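Local coordinates for surface presentation of antigens protein SpaK (Salmonella typhimurium, PDB 2FM8) that acts as a class 1B type III secretion chaperone, storing effectors such as SipA, SopA, SopE and SopE2 in the bacterial cytoplasm in a secretion-competent state, at residues K114-T117 with A118-F122; S46-D50 with D51-W55. One frame throughout, in Å; residues are numbered along the deposited sequence.

Interaction 1: residues K114-T117 with A118-F122; sequences KFST and ALNGF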
ATOM      1  N   LYS A 114       9.706   6.536 -32.913  1.00 33.77           N
ATOM      2  CA  LYS A 114       9.904   5.779 -31.691  1.00 33.24           C
ATOM      3  C   LYS A 114       9.308   6.523 -30.461  1.00 32.93           C
ATOM      4  O   LYS A 114       8.613   5.912 -29.638  1.00 32.60           O
ATOM      5  CB  LYS A 114      11.390   5.445 -31.481  1.00 33.35           C
ATOM      6  CG  LYS A 114      11.910   4.151 -32.216  1.00 33.94           C
ATOM      7  CD  LYS A 114      11.483   2.862 -31.506  1.00 35.73           C
ATOM      8  CE  LYS A 114      11.944   1.538 -32.225  1.00 35.94           C
ATOM      9  NZ  LYS A 114      11.754   0.275 -31.360  1.00 34.29           N
ATOM     10  N   PHE A 115       9.553   7.831 -30.350  1.00 31.20           N
ATOM     11  CA  PHE A 115       9.009   8.554 -29.216  1.00 31.07           C
ATOM     12  C   PHE A 115       7.478   8.649 -29.287  1.00 30.25           C
ATOM     13  O   PHE A 115       6.821   8.633 -28.262  1.00 28.83           O
ATOM     14  CB  PHE A 115       9.656   9.928 -29.036  1.00 30.41           C
ATOM     15  CG  PHE A 115       9.400  10.534 -27.682  1.00 30.25           C
ATOM     16  CD1 PHE A 115       9.770   9.862 -26.525  1.00 29.47           C
ATOM     17  CD2 PHE A 115       8.741  11.766 -27.563  1.00 30.88           C
ATOM     18  CE1 PHE A 115       9.526  10.399 -25.273  1.00 29.58           C
ATOM     19  CE2 PHE A 115       8.492  12.325 -26.319  1.00 29.75           C
ATOM     20  CZ  PHE A 115       8.868  11.639 -25.165  1.00 31.13           C
ATOM     21  N   SER A 116       6.939   8.748 -30.502  1.00 29.96           N
ATOM     22  CA  SER A 116       5.500   8.723 -30.742  1.00 29.93           C
ATOM     23  C   SER A 116       4.876   7.439 -30.235  1.00 29.47           C
ATOM     24  O   SER A 116       3.813   7.472 -29.670  1.00 29.13           O
ATOM     25  CB  SER A 116       5.187   8.908 -32.233  1.00 29.89           C
ATOM     26  OG  SER A 116       3.802   9.142 -32.465  1.00 30.86           O
ATOM     27  N   THR A 117       5.557   6.314 -30.420  1.00 29.90           N
ATOM     28  CA  THR A 117       5.089   5.038 -29.880  1.00 30.18           C
ATOM     29  C   THR A 117       4.961   5.100 -28.358  1.00 30.49           C
ATOM     30  O   THR A 117       3.964   4.633 -27.787  1.00 30.11           O
ATOM     31  CB  THR A 117       6.028   3.888 -30.296  1.00 30.15           C
ATOM     32  OG1 THR A 117       5.931   3.704 -31.725  1.00 31.25           O
ATOM     33  CG2 THR A 117       5.693   2.580 -29.571  1.00 30.84           C
ATOM     34  N   ALA A 118       5.971   5.681 -27.710  1.00 30.07           N
ATOM     35  CA  ALA A 118       5.936   5.858 -26.271  1.00 29.72           C
ATOM     36  C   ALA A 118       4.810   6.801 -25.835  1.00 29.63           C
ATOM     37  O   ALA A 118       4.126   6.514 -24.866  1.00 27.39           O
ATOM     38  CB  ALA A 118       7.289   6.391 -25.759  1.00 29.73           C
ATOM     39  N   LEU A 119       4.649   7.941 -26.512  1.00 29.07           N
ATOM     40  CA  LEU A 119       3.619   8.898 -26.105  1.00 29.67           C
ATOM     41  C   LEU A 119       2.193   8.383 -26.301  1.00 28.96           C
ATOM     42  O   LEU A 119       1.320   8.623 -25.466  1.00 28.15           O
ATOM     43  CB  LEU A 119       3.738  10.236 -26.859  1.00 30.44           C
ATOM     44  CG  LEU A 119       4.830  11.225 -26.467  1.00 32.34           C
ATOM     45  CD1 LEU A 119       4.798  12.464 -27.431  1.00 33.54           C
ATOM     46  CD2 LEU A 119       4.689  11.662 -25.056  1.00 34.46           C
ATOM     47  N   ASN A 120       1.946   7.717 -27.428  1.00 28.92           N
ATOM     48  CA  ASN A 120       0.623   7.175 -27.714  1.00 28.71           C
ATOM     49  C   ASN A 120       0.317   5.990 -26.805  1.00 29.13           C
ATOM     50  O   ASN A 120      -0.823   5.804 -26.370  1.00 29.01           O
ATOM     51  CB  ASN A 120       0.537   6.776 -29.180  1.00 28.79           C
ATOM     52  CG  ASN A 120       0.384   7.982 -30.097  1.00 29.23           C
ATOM     53  OD1 ASN A 120      -0.674   8.621 -30.125  1.00 28.82           O
ATOM     54  ND2 ASN A 120       1.431   8.307 -30.828  1.00 27.45           N
ATOM     55  N   GLY A 121       1.350   5.198 -26.514  1.00 28.71           N
ATOM     56  CA  GLY A 121       1.223   4.103 -25.577  1.00 29.20           C
ATOM     57  C   GLY A 121       0.886   4.613 -24.179  1.00 28.82           C
ATOM     58  O   GLY A 121       0.006   4.079 -23.504  1.00 29.99           O
ATOM     59  N   PHE A 122       1.578   5.658 -23.755  1.00 28.28           N
ATOM     60  CA  PHE A 122       1.274   6.309 -22.489  1.00 28.46           C
ATOM     61  C   PHE A 122      -0.149   6.828 -22.472  1.00 28.00           C
ATOM     62  O   PHE A 122      -0.852   6.639 -21.506  1.00 28.12           O
ATOM     63  CB  PHE A 122       2.246   7.434 -22.144  1.00 28.22           C
ATOM     64  CG  PHE A 122       2.109   7.912 -20.725  1.00 28.34           C
ATOM     65  CD1 PHE A 122       2.883   7.367 -19.717  1.00 29.53           C
ATOM     66  CD2 PHE A 122       1.179   8.888 -20.389  1.00 29.25           C
ATOM     67  CE1 PHE A 122       2.729   7.779 -18.389  1.00 29.88           C
ATOM     68  CE2 PHE A 122       1.036   9.316 -19.076  1.00 29.03           C
ATOM     69  CZ  PHE A 122       1.813   8.755 -18.077  1.00 29.16           C
TER
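Asn120 folds its amide back onto the carbonyl oxygen of Ser116 one turn earlier, so that Ser116 O accepts two hydrogen bonds from the same residue. The backbone bond, Asn120 N to Ser116 O, is 2.9 Å long and close to straight. The side-chain bond from Asn120 ND2 to Ser116 O is shorter, 2.8 Å, but more bent, and its donor stands 47° out of the carbonyl plane, on the face away from Asn120 N. With CG beside its own backbone N (chi1 -76°), Asn120 brings ND2 down along the helix wall. The hydroxyl of Ser116 lies close by, with OG 3.0 Å from Asn120 ND2, but the angle is too poor for a bond. Ser116 OG and Asn120 ND2 both hydrogen-bond to Ser17 OG on helix 6-17, and Ser116 OG also to Ala13 O, while Asn120 OD1 bonds to a polar side chain on the chain of another protein.

The Asn120 N bond is one rung of the i to i+4 ladder of an alpha helix, here the first half of helix 112-132, which packs across the antiparallel sheet of this type III secretion chaperone. The other rungs across the contact run from Leu119 N to Phe115 O, from Gly121 N to Thr117 O and, as a longer link of 3.3 Å, from Ala118 N to Lys114 O.

Apolar contacts occupy the side turned to the sheet. Phe115 CE2 rests 3.8 Å from Leu119 CG, and the branch CD1 of Leu119 also meets the CD2-CE2 side of the ring. Phe115 swings its ring toward the following turn because CG is anti to the backbone N (chi1 -164°). Farther round the ring, Phe115 CD1 comes 4.3 Å from Ala118 CB. Ile45 of the sheet touches both Phe115 and Leu119.

Interaction 2: residues S46-D50 with D51-W55; sequences SVKDD and DVWIW
Ser46 and Trp53 face each other as an antiparallel hydrogen-bonded pair and exchange two backbone bonds. Trp53 N reaches Ser46 O over 2.7 Å almost in line with the carbonyl, while Ser46 N donates to Trp53 O over 2.9 Å. Nearer the turn, Lys48 and Asp51 repeat the pattern. Lys48 N meets Asp51 O at 2.8 Å, but the return bond from Asp51 N comes in 55° above the carbonyl plane of Lys48, where the strands close into a type I' turn. Asp49 and Asp50 occupy the turn's corners with positive phi angles, joining strands 43-48 and 51-57 as a tight beta hairpin. Between the two bonded pairs, Val47 CA directs a CA-H...O contact of 3.2 Å at Asp51 O.

Side-chain packing divides between the faces of the hairpin. On one, Val47 and Val52, a non-hydrogen-bonded pair, meet through their CG2 methyls at 4.0 Å. On the other, Lys48 CB lies 3.9 Å from Trp53 CD1, and Ser46 CB abuts the rim of the Trp55 indole, in its plane, 3.5 Å from CZ3. Trp55 sets CG between its backbone N and carbonyl carbon (chi1 83°), which swings the six-membered ring back beside Ser46. Trp53 and Trp55 each pack on an apolar side chain of the chain of another protein, and Gly86 of the second subunit also touches Trp53.

The N and O of Ser46, Lys48, Asp51 and Trp53 are thus paired between the strands, while the Val52 backbone bonds to Val104, just past strand 97-103. The indoles add apolar surface to a face that also carries Ser46, Lys48 and Asp51, consistent with the packing of other chains there.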
ATOM      1  N   SER A  46       9.349  15.363 -19.115  1.00 36.35           N
ATOM      2  CA  SER A  46      10.521  16.046 -18.596  1.00 37.98           C
ATOM      3  C   SER A  46      11.799  15.240 -18.602  1.00 38.30           C
ATOM      4  O   SER A  46      11.771  14.021 -18.503  1.00 36.78           O
ATOM      5  CB  SER A  46      10.277  16.510 -17.176  1.00 38.70           C
ATOM      6  OG  SER A  46      11.126  17.621 -16.986  1.00 43.45           O
ATOM      7  N   VAL A  47      12.913  15.972 -18.717  1.00 39.21           N
ATOM      8  CA  VAL A  47      14.263  15.428 -18.586  1.00 39.62           C
ATOM      9  C   VAL A  47      14.803  15.733 -17.193  1.00 41.34           C
ATOM     10  O   VAL A  47      14.848  16.883 -16.743  1.00 41.23           O
ATOM     11  CB  VAL A  47      15.212  15.993 -19.645  1.00 39.70           C
ATOM     12  CG1 VAL A  47      16.609  15.363 -19.527  1.00 39.20           C
ATOM     13  CG2 VAL A  47      14.626  15.759 -21.029  1.00 39.31           C
ATOM     14  N   LYS A  48      15.227  14.686 -16.514  1.00 42.95           N
ATOM     15  CA  LYS A  48      15.659  14.801 -15.154  1.00 44.39           C
ATOM     16  C   LYS A  48      16.977  14.070 -15.115  1.00 44.84           C
ATOM     17  O   LYS A  48      17.010  12.848 -15.199  1.00 44.66           O
ATOM     18  CB  LYS A  48      14.621  14.182 -14.225  1.00 44.83           C
ATOM     19  CG  LYS A  48      14.641  14.706 -12.792  1.00 45.03           C
ATOM     20  CD  LYS A  48      13.406  14.174 -12.024  1.00 46.36           C
ATOM     21  CE  LYS A  48      13.524  14.360 -10.495  1.00 47.72           C
ATOM     22  NZ  LYS A  48      13.022  13.136  -9.738  1.00 49.16           N
ATOM     23  N   ASP A  49      18.058  14.851 -15.076  1.00 45.63           N
ATOM     24  CA  ASP A  49      19.433  14.351 -15.127  1.00 45.81           C
ATOM     25  C   ASP A  49      19.588  13.134 -16.042  1.00 45.25           C
ATOM     26  O   ASP A  49      19.810  11.986 -15.591  1.00 44.85           O
ATOM     27  CB  ASP A  49      19.984  14.123 -13.698  1.00 46.82           C
ATOM     28  CG  ASP A  49      20.922  15.274 -13.232  1.00 50.47           C
ATOM     29  OD1 ASP A  49      21.410  16.074 -14.093  1.00 53.39           O
ATOM     30  OD2 ASP A  49      21.184  15.364 -12.005  1.00 54.07           O
ATOM     31  N   ASP A  50      19.433  13.426 -17.332  1.00 44.37           N
ATOM     32  CA  ASP A  50      19.578  12.451 -18.418  1.00 44.07           C
ATOM     33  C   ASP A  50      18.564  11.277 -18.424  1.00 43.38           C
ATOM     34  O   ASP A  50      18.764  10.304 -19.144  1.00 44.00           O
ATOM     35  CB  ASP A  50      21.014  11.912 -18.446  1.00 44.80           C
ATOM     36  CG  ASP A  50      22.046  13.014 -18.679  1.00 46.34           C
ATOM     37  OD1 ASP A  50      21.773  13.903 -19.523  1.00 49.34           O
ATOM     38  OD2 ASP A  50      23.112  12.986 -18.018  1.00 47.33           O
ATOM     39  N   ASP A  51      17.492  11.375 -17.635  1.00 41.72           N
ATOM     40  CA  ASP A  51      16.369  10.450 -17.716  1.00 40.29           C
ATOM     41  C   ASP A  51      15.198  11.218 -18.325  1.00 38.61           C
ATOM     42  O   ASP A  51      14.903  12.322 -17.897  1.00 37.97           O
ATOM     43  CB  ASP A  51      15.938   9.974 -16.332  1.00 40.16           C
ATOM     44  CG  ASP A  51      16.996   9.141 -15.617  1.00 41.07           C
ATOM     45  OD1 ASP A  51      17.595   8.259 -16.244  1.00 40.14           O
ATOM     46  OD2 ASP A  51      17.192   9.350 -14.404  1.00 40.60           O
ATOM     47  N   VAL A  52      14.537  10.629 -19.310  1.00 36.77           N
ATOM     48  CA  VAL A  52      13.290  11.179 -19.810  1.00 36.08           C
ATOM     49  C   VAL A  52      12.081  10.518 -19.131  1.00 34.45           C
ATOM     50  O   VAL A  52      11.913   9.305 -19.183  1.00 33.89           O
ATOM     51  CB  VAL A  52      13.189  11.055 -21.318  1.00 36.16           C
ATOM     52  CG1 VAL A  52      11.849  11.588 -21.798  1.00 37.11           C
ATOM     53  CG2 VAL A  52      14.327  11.851 -21.965  1.00 38.15           C
ATOM     54  N   TRP A  53      11.259  11.341 -18.492  1.00 32.61           N
ATOM     55  CA  TRP A  53      10.049  10.892 -17.848  1.00 32.54           C
ATOM     56  C   TRP A  53       8.773  11.403 -18.534  1.00 31.77           C
ATOM     57  O   TRP A  53       8.664  12.580 -18.897  1.00 29.94           O
ATOM     58  CB  TRP A  53      10.027  11.396 -16.407  1.00 32.33           C
ATOM     59  CG  TRP A  53      11.008  10.766 -15.478  1.00 32.23           C
ATOM     60  CD1 TRP A  53      12.261  11.193 -15.229  1.00 31.85           C
ATOM     61  CD2 TRP A  53      10.791   9.628 -14.626  1.00 32.24           C
ATOM     62  NE1 TRP A  53      12.855  10.406 -14.303  1.00 30.93           N
ATOM     63  CE2 TRP A  53      11.975   9.432 -13.904  1.00 32.26           C
ATOM     64  CE3 TRP A  53       9.712   8.768 -14.403  1.00 31.55           C
ATOM     65  CZ2 TRP A  53      12.125   8.395 -12.972  1.00 32.80           C
ATOM     66  CZ3 TRP A  53       9.859   7.726 -13.479  1.00 31.61           C
ATOM     67  CH2 TRP A  53      11.048   7.553 -12.775  1.00 32.45           C
ATOM     68  N   ILE A  54       7.796  10.513 -18.670  1.00 31.38           N
ATOM     69  CA  ILE A  54       6.435  10.898 -19.065  1.00 31.12           C
ATOM     70  C   ILE A  54       5.563  10.585 -17.862  1.00 31.17           C
ATOM     71  O   ILE A  54       5.672   9.487 -17.292  1.00 31.42           O
ATOM     72  CB  ILE A  54       5.949  10.090 -20.291  1.00 30.28           C
ATOM     73  CG1 ILE A  54       6.860  10.310 -21.496  1.00 30.12           C
ATOM     74  CG2 ILE A  54       4.496  10.446 -20.685  1.00 30.70           C
ATOM     75  CD1 ILE A  54       6.639   9.231 -22.589  1.00 31.76           C
ATOM     76  N   TRP A  55       4.725  11.523 -17.443  1.00 30.71           N
ATOM     77  CA  TRP A  55       3.859  11.240 -16.306  1.00 31.15           C
ATOM     78  C   TRP A  55       2.568  12.036 -16.341  1.00 30.51           C
ATOM     79  O   TRP A  55       2.412  12.946 -17.142  1.00 29.33           O
ATOM     80  CB  TRP A  55       4.595  11.451 -14.993  1.00 32.11           C
ATOM     81  CG  TRP A  55       4.657  12.854 -14.487  1.00 33.13           C
ATOM     82  CD1 TRP A  55       3.804  13.457 -13.566  1.00 34.35           C
ATOM     83  CD2 TRP A  55       5.622  13.831 -14.825  1.00 33.07           C
ATOM     84  NE1 TRP A  55       4.201  14.741 -13.325  1.00 35.37           N
ATOM     85  CE2 TRP A  55       5.308  15.007 -14.091  1.00 34.04           C
ATOM     86  CE3 TRP A  55       6.724  13.834 -15.666  1.00 33.43           C
ATOM     87  CZ2 TRP A  55       6.056  16.157 -14.180  1.00 34.55           C
ATOM     88  CZ3 TRP A  55       7.464  14.974 -15.761  1.00 34.94           C
ATOM     89  CH2 TRP A  55       7.139  16.127 -15.021  1.00 35.76           C
TER

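Both contacts are local and partly buried, but they belong to different layers of the fold: interaction 1 spans two turns of helix 112-132, interaction 2 the tip of the hairpin formed by strands 43-48 and 51-57. They meet where helix lies on sheet. Phe122 CG packs 3.5 Å from Ile54 CG2, and Phe115 and Leu119 reach the CD1 end of the same isoleucine. In interaction 1 the buried side is aromatic and aliphatic, with Ser116 and Asn120 turned toward helix 6-17 and Asn120 also toward a partner protein. In interaction 2 burial is concentrated along 52-55, while the acidic turn is exposed.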